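Local coordinates for protein SmhB (Serratia marcescens, PDB 6ZZ5) that serves as the B component, here in its soluble form, of the tripartite alpha-pore forming toxin Smh, which probably perforates target cell membranes, at residues G184-G189 and K329-Q334; G190-A195 and M218-A223. All coordinates share one frame; numbering follows the deposited sequence.

Interaction 1 of 2, residues G184-G189 and K329-Q334; sequences GLLVIG and KIIKQQ
L185 closes on I331 from the segment that follows helix 156-184, and these two buried side chains, with buried Q334 beside them, make the tight part of the contact. The leucine and isoleucine cross obliquely, L185 CD2 lying 3.9 Å from I331 CD1. M12, N13 and S16 of helix 4-30 and V76 of helix 44-92 touch I331 as well, so two long helices also pack on this isoleucine. In Q334, chi2 of -90° turns CD, and with it the amide, toward the loop; CG lies 3.2 Å from L185 O, and the NE2 of this residue approaches V187 O at 2.9 Å. The backbone here folds as a type I beta turn from G184 to V187, closed by the bond from V187 N to G184 O (3.2 Å); the turn leads the chain out of a helix of the bundle toward the small sheet, in a mainly helical protein of the Bacillus haemolytic enterotoxin (HBL) family. I330 points at the turn and sets its CG2 3.8 Å from L186 CA. Toward solvent the contact thins. Exposed L186 points away from helix 321-336 at its base, yet its CD2 branch bends back to within 3.9 Å of I331 CG1. Exposed I188 meets that helix mainly through its CG1, 3.8 Å from I330 CD1, while G189 and Q333 are joined by a water, which accepts from G189 N and donates to Q333 OE1, at 3.0 Å from each of these two atoms.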
ATOM      1  N   GLY A 184       3.943  -6.879  11.139  1.00 20.07           N
ATOM      2  CA  GLY A 184       4.630  -8.063  10.580  1.00 20.68           C
ATOM      3  C   GLY A 184       5.808  -7.756   9.659  1.00 20.00           C
ATOM      4  O   GLY A 184       6.602  -8.702   9.386  1.00 21.62           O
ATOM      5  N   LEU A 185       5.994  -6.513   9.221  1.00 19.54           N
ATOM      6  CA  LEU A 185       6.952  -6.202   8.136  1.00 19.15           C
ATOM      7  C   LEU A 185       8.379  -6.665   8.435  1.00 20.95           C
ATOM      8  O   LEU A 185       9.075  -7.143   7.499  1.00 21.43           O
ATOM      9  CB  LEU A 185       6.939  -4.698   7.868  1.00 19.79           C
ATOM     10  CG  LEU A 185       7.826  -4.253   6.708  1.00 18.46           C
ATOM     11  CD1 LEU A 185       7.300  -4.703   5.362  1.00 22.57           C
ATOM     12  CD2 LEU A 185       8.017  -2.748   6.753  1.00 24.14           C
ATOM     13  N   LEU A 186       8.820  -6.480   9.672  1.00 20.53           N
ATOM     14  CA  LEU A 186      10.224  -6.661  10.080  1.00 19.50           C
ATOM     15  C   LEU A 186      10.390  -7.955  10.877  1.00 25.89           C
ATOM     16  O   LEU A 186      11.489  -8.145  11.434  1.00 21.02           O
ATOM     17  CB  LEU A 186      10.650  -5.436  10.902  1.00 24.94           C
ATOM     18  CG  LEU A 186      10.717  -4.132  10.089  1.00 25.36           C
ATOM     19  CD1 LEU A 186      11.344  -2.991  10.908  1.00 27.30           C
ATOM     20  CD2 LEU A 186      11.488  -4.343   8.784  1.00 25.73           C
ATOM     21  N   VAL A 187       9.411  -8.882  10.853  1.00 22.54           N
ATOM     22  CA  VAL A 187       9.555 -10.193  11.545  1.00 26.75           C
ATOM     23  C   VAL A 187      10.512 -11.073  10.738  1.00 24.38           C
ATOM     24  O   VAL A 187      10.243 -11.375   9.594  1.00 23.08           O
ATOM     25  CB  VAL A 187       8.195 -10.887  11.799  1.00 26.24           C
ATOM     26  CG1 VAL A 187       8.370 -12.293  12.317  1.00 30.39           C
ATOM     27  CG2 VAL A 187       7.324 -10.081  12.744  1.00 25.04           C
ATOM     28  N   ILE A 188      11.644 -11.431  11.322  1.00 26.82           N
ATOM     29  CA  ILE A 188      12.673 -12.268  10.652  1.00 28.47           C
ATOM     30  C   ILE A 188      12.098 -13.673  10.420  1.00 26.53           C
ATOM     31  O   ILE A 188      11.591 -14.268  11.377  1.00 29.55           O
ATOM     32  CB  ILE A 188      13.987 -12.278  11.479  1.00 28.61           C
ATOM     33  CG1 ILE A 188      14.575 -10.862  11.505  1.00 35.39           C
ATOM     34  CG2 ILE A 188      14.946 -13.303  10.889  1.00 35.30           C
ATOM     35  CD1 ILE A 188      15.856 -10.719  12.277  1.00 37.65           C
ATOM     36  N   GLY A 189      12.108 -14.155   9.175  1.00 24.52           N
ATOM     37  CA  GLY A 189      11.557 -15.481   8.855  1.00 23.45           C
ATOM     38  C   GLY A 189      10.041 -15.481   8.727  1.00 27.42           C
ATOM     39  O   GLY A 189       9.505 -16.542   8.437  1.00 27.96           O
ATOM     40  N   LYS A 329      16.939  -5.761   3.931  1.00 18.64           N
ATOM     41  CA  LYS A 329      17.067  -7.208   3.601  1.00 17.68           C
ATOM     42  C   LYS A 329      15.739  -7.908   3.969  1.00 19.16           C
ATOM     43  O   LYS A 329      15.222  -8.721   3.159  1.00 21.00           O
ATOM     44  CB  LYS A 329      18.219  -7.879   4.363  1.00 22.73           C
ATOM     45  CG  LYS A 329      19.634  -7.403   3.985  1.00 31.01           C
ATOM     46  CD  LYS A 329      20.737  -8.043   4.855  1.00 35.74           C
ATOM     47  CE  LYS A 329      22.024  -7.238   4.977  1.00 37.52           C
ATOM     48  NZ  LYS A 329      22.634  -7.097   3.646  1.00 46.09           N
ATOM     49  N   ILE A 330      15.210  -7.597   5.128  1.00 18.71           N
ATOM     50  CA  ILE A 330      13.954  -8.239   5.645  1.00 18.73           C
ATOM     51  C   ILE A 330      12.802  -7.784   4.751  1.00 18.14           C
ATOM     52  O   ILE A 330      12.019  -8.640   4.316  1.00 20.80           O
ATOM     53  CB  ILE A 330      13.714  -7.935   7.117  1.00 20.50           C
ATOM     54  CG1 ILE A 330      14.896  -8.390   7.983  1.00 23.48           C
ATOM     55  CG2 ILE A 330      12.408  -8.597   7.578  1.00 21.86           C
ATOM     56  CD1 ILE A 330      14.885  -7.784   9.371  1.00 24.67           C
ATOM     57  N   ILE A 331      12.759  -6.510   4.438  1.00 20.10           N
ATOM     58  CA  ILE A 331      11.672  -5.943   3.607  1.00 22.48           C
ATOM     59  C   ILE A 331      11.701  -6.596   2.240  1.00 22.03           C
ATOM     60  O   ILE A 331      10.627  -7.069   1.769  1.00 18.71           O
ATOM     61  CB  ILE A 331      11.710  -4.410   3.567  1.00 18.08           C
ATOM     62  CG1 ILE A 331      11.336  -3.879   4.942  1.00 16.55           C
ATOM     63  CG2 ILE A 331      10.804  -3.862   2.500  1.00 17.57           C
ATOM     64  CD1 ILE A 331      11.572  -2.425   5.086  1.00 18.30           C
ATOM     65  N   LYS A 332      12.866  -6.683   1.604  1.00 21.08           N
ATOM     66  CA  LYS A 332      12.881  -7.322   0.263  1.00 23.31           C
ATOM     67  C   LYS A 332      12.329  -8.757   0.336  1.00 19.88           C
ATOM     68  O   LYS A 332      11.555  -9.159  -0.579  1.00 19.46           O
ATOM     69  CB  LYS A 332      14.273  -7.194  -0.335  1.00 24.93           C
ATOM     70  CG  LYS A 332      14.551  -5.770  -0.826  1.00 30.69           C
ATOM     71  CD  LYS A 332      16.032  -5.518  -1.101  1.00 33.24           C
ATOM     72  CE  LYS A 332      16.540  -6.422  -2.183  1.00 34.59           C
ATOM     73  NZ  LYS A 332      16.749  -5.654  -3.410  1.00 39.36           N
ATOM     74  N   GLN A 333      12.738  -9.525   1.334  1.00 17.85           N
ATOM     75  CA  GLN A 333      12.294 -10.929   1.520  1.00 20.56           C
ATOM     76  C   GLN A 333      10.777 -10.962   1.750  1.00 19.19           C
ATOM     77  O   GLN A 333      10.071 -11.783   1.155  1.00 21.03           O
ATOM     78  CB  GLN A 333      12.997 -11.581   2.717  1.00 22.95           C
ATOM     79  CG  GLN A 333      14.456 -11.954   2.486  1.00 35.82           C
ATOM     80  CD  GLN A 333      14.994 -12.643   3.723  1.00 36.52           C
ATOM     81  OE1 GLN A 333      14.898 -12.125   4.835  1.00 51.64           O
ATOM     82  NE2 GLN A 333      15.478 -13.854   3.551  1.00 41.47           N
ATOM     83  N   GLN A 334      10.273 -10.110   2.620  1.00 19.63           N
ATOM     84  CA  GLN A 334       8.804 -10.056   2.896  1.00 21.94           C
ATOM     85  C   GLN A 334       8.014  -9.705   1.639  1.00 19.79           C
ATOM     86  O   GLN A 334       6.980 -10.288   1.430  1.00 22.12           O
ATOM     87  CB  GLN A 334       8.470  -9.010   3.943  1.00 22.15           C
ATOM     88  CG  GLN A 334       8.976  -9.427   5.288  1.00 29.26           C
ATOM     89  CD  GLN A 334       8.047 -10.244   6.145  1.00 28.02           C
ATOM     90  OE1 GLN A 334       6.956 -10.680   5.744  1.00 31.01           O
ATOM     91  NE2 GLN A 334       8.557 -10.493   7.346  1.00 28.06           N
TER
HETATM   92  O   HOH W   1      12.684 -12.374   6.833  1.00 29.39           O

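Interaction 2 of 2, residues G190-A195 and M218-A223; sequences GAIVTA and MMTAGA
A191 and A221 face each other as a hydrogen-bonded pair of an antiparallel beta ladder, their backbones joined by A191 N to A221 O (3.0 Å) and A221 N to A191 O. V193 and M219 form the second such pair, with V193 N bonded to M219 O at 2.9 Å and M219 N to V193 O at 2.8 Å. The non-hydrogen-bonded pairs, I192 with T220 and T194 with M218, share the other face. There M218 is bent at chi3 (70°), which turns CE to within 3.7 Å of I192 CG2 and 3.9 Å of T194 CG2, and I192 CD1 lies across from T220 CG2. Helix 4-30 backs this face through L20 and T24, and helix 156-184 through I177, I180 and V181. On the opposite face, L356 of helix 349-359 touches M219. Both strands lie inside a four-stranded mixed sheet: I192 and T194 bond through their backbones to V339, and T220 to G228. T194 OG1 is also hydrogen-bonded to V339 O, tying the side chain to the neighbouring strand. At the end of the ladder away from the connection between the two strands, G190 CA comes 3.3 Å from A221 O. On the face of A191 and A221, V193 CG2 rests 3.8 Å from A221 CB.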
ATOM      1  N   GLY A 190       9.370 -14.351   8.981  1.00 23.08           N
ATOM      2  CA  GLY A 190       7.920 -14.248   8.932  1.00 20.96           C
ATOM      3  C   GLY A 190       7.450 -14.005   7.506  1.00 21.15           C
ATOM      4  O   GLY A 190       8.253 -13.851   6.574  1.00 20.62           O
ATOM      5  N   ALA A 191       6.147 -13.990   7.349  1.00 22.54           N
ATOM      6  CA  ALA A 191       5.514 -13.728   6.054  1.00 23.83           C
ATOM      7  C   ALA A 191       4.220 -12.953   6.283  1.00 23.35           C
ATOM      8  O   ALA A 191       3.685 -12.932   7.418  1.00 23.71           O
ATOM      9  CB  ALA A 191       5.261 -15.034   5.325  1.00 25.31           C
ATOM     10  N   ILE A 192       3.763 -12.306   5.219  1.00 19.80           N
ATOM     11  CA  ILE A 192       2.434 -11.684   5.127  1.00 19.05           C
ATOM     12  C   ILE A 192       1.541 -12.671   4.361  1.00 20.80           C
ATOM     13  O   ILE A 192       1.958 -13.152   3.327  1.00 21.36           O
ATOM     14  CB  ILE A 192       2.567 -10.307   4.483  1.00 21.25           C
ATOM     15  CG1 ILE A 192       3.492  -9.426   5.332  1.00 24.25           C
ATOM     16  CG2 ILE A 192       1.200  -9.669   4.259  1.00 20.40           C
ATOM     17  CD1 ILE A 192       2.932  -9.117   6.662  1.00 29.50           C
ATOM     18  N   VAL A 193       0.380 -12.993   4.900  1.00 17.66           N
ATOM     19  CA  VAL A 193      -0.581 -13.945   4.280  1.00 22.59           C
ATOM     20  C   VAL A 193      -1.800 -13.140   3.836  1.00 21.05           C
ATOM     21  O   VAL A 193      -2.316 -12.329   4.701  1.00 20.03           O
ATOM     22  CB  VAL A 193      -1.014 -15.013   5.293  1.00 25.52           C
ATOM     23  CG1 VAL A 193      -2.001 -15.972   4.651  1.00 26.27           C
ATOM     24  CG2 VAL A 193       0.189 -15.764   5.839  1.00 30.96           C
ATOM     25  N   THR A 194      -2.319 -13.417   2.649  1.00 18.96           N
ATOM     26  CA  THR A 194      -3.401 -12.602   2.047  1.00 19.19           C
ATOM     27  C   THR A 194      -4.468 -13.527   1.501  1.00 18.37           C
ATOM     28  O   THR A 194      -4.204 -14.719   1.198  1.00 22.07           O
ATOM     29  CB  THR A 194      -2.904 -11.615   0.969  1.00 18.29           C
ATOM     30  OG1 THR A 194      -2.424 -12.314  -0.178  1.00 20.64           O
ATOM     31  CG2 THR A 194      -1.783 -10.755   1.466  1.00 20.88           C
ATOM     32  N   ALA A 195      -5.680 -12.976   1.461  1.00 16.05           N
ATOM     33  CA  ALA A 195      -6.851 -13.669   0.954  1.00 16.20           C
ATOM     34  C   ALA A 195      -7.831 -12.630   0.463  1.00 15.65           C
ATOM     35  O   ALA A 195      -7.833 -11.484   0.996  1.00 19.07           O
ATOM     36  CB  ALA A 195      -7.446 -14.542   2.024  1.00 16.95           C
ATOM     37  N   MET A 218      -5.381  -9.453   5.344  1.00 18.41           N
ATOM     38  CA  MET A 218      -3.928  -9.588   5.486  1.00 20.21           C
ATOM     39  C   MET A 218      -3.647  -9.981   6.942  1.00 21.62           C
ATOM     40  O   MET A 218      -4.151  -9.359   7.908  1.00 22.25           O
ATOM     41  CB  MET A 218      -3.229  -8.290   5.087  1.00 15.35           C
ATOM     42  CG  MET A 218      -3.667  -7.748   3.700  1.00 14.81           C
ATOM     43  SD  MET A 218      -2.673  -6.381   3.133  1.00 19.81           S
ATOM     44  CE  MET A 218      -1.098  -7.137   2.782  1.00 15.96           C
ATOM     45  N   MET A 219      -2.814 -10.977   7.071  1.00 17.96           N
ATOM     46  CA  MET A 219      -2.449 -11.558   8.359  1.00 19.84           C
ATOM     47  C   MET A 219      -0.958 -11.805   8.333  1.00 19.48           C
ATOM     48  O   MET A 219      -0.355 -11.611   7.294  1.00 23.59           O
ATOM     49  CB  MET A 219      -3.264 -12.843   8.551  1.00 25.73           C
ATOM     50  CG  MET A 219      -4.717 -12.519   8.770  1.00 31.11           C
ATOM     51  SD  MET A 219      -5.768 -13.848   8.301  1.00 36.63           S
ATOM     52  CE  MET A 219      -5.503 -13.848   6.520  1.00 31.29           C
ATOM     53  N   THR A 220      -0.387 -12.180   9.463  1.00 25.28           N
ATOM     54  CA  THR A 220       1.048 -12.506   9.611  1.00 22.95           C
ATOM     55  C   THR A 220       1.198 -14.014   9.840  1.00 26.78           C
ATOM     56  O   THR A 220       0.272 -14.679  10.349  1.00 27.72           O
ATOM     57  CB  THR A 220       1.678 -11.702  10.759  1.00 25.45           C
ATOM     58  OG1 THR A 220       0.932 -11.981  11.939  1.00 23.23           O
ATOM     59  CG2 THR A 220       1.709 -10.227  10.457  1.00 23.09           C
ATOM     60  N   ALA A 221       2.323 -14.559   9.399  1.00 23.04           N
ATOM     61  CA  ALA A 221       2.737 -15.935   9.691  1.00 24.65           C
ATOM     62  C   ALA A 221       4.078 -15.757  10.395  1.00 23.57           C
ATOM     63  O   ALA A 221       4.877 -14.911   9.897  1.00 20.75           O
ATOM     64  CB  ALA A 221       2.851 -16.742   8.402  1.00 24.22           C
ATOM     65  N   GLY A 222       4.298 -16.418  11.525  1.00 28.02           N
ATOM     66  CA  GLY A 222       5.675 -16.420  12.070  1.00 33.17           C
ATOM     67  C   GLY A 222       6.589 -17.371  11.276  1.00 34.54           C
ATOM     68  O   GLY A 222       6.100 -18.102  10.374  1.00 30.11           O
ATOM     69  N   ALA A 223       7.878 -17.395  11.612  1.00 34.73           N
ATOM     70  CA  ALA A 223       8.883 -18.363  11.095  1.00 29.54           C
ATOM     71  C   ALA A 223       8.276 -19.762  11.007  1.00 27.99           C
ATOM     72  O   ALA A 223       8.443 -20.431   9.978  1.00 32.93           O
ATOM     73  CB  ALA A 223      10.086 -18.362  11.998  1.00 31.01           C
TER

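How the interactions relate
From the N terminus, the chain runs through the long helices and passes from the end of helix 156-184 into 184-189, which opens interaction 1, then directly into 190-195, which opens interaction 2. After 22 intervening residues it returns antiparallel as 218-223 and closes interaction 2. Helices 230-245, 252-300 and 306-319 follow before 329-334 closes interaction 1, a loop of 139 residues in which interaction 2 is nested. Their centres are 11 Å apart. Interaction 2 pairs two strands of the sheet; interaction 1 fastens the chain leading into it to helix 321-336. The two touch: Q334 OE1 lies 3.4 Å from A191 CA, and G184 CA 3.6 Å from T220 CG2.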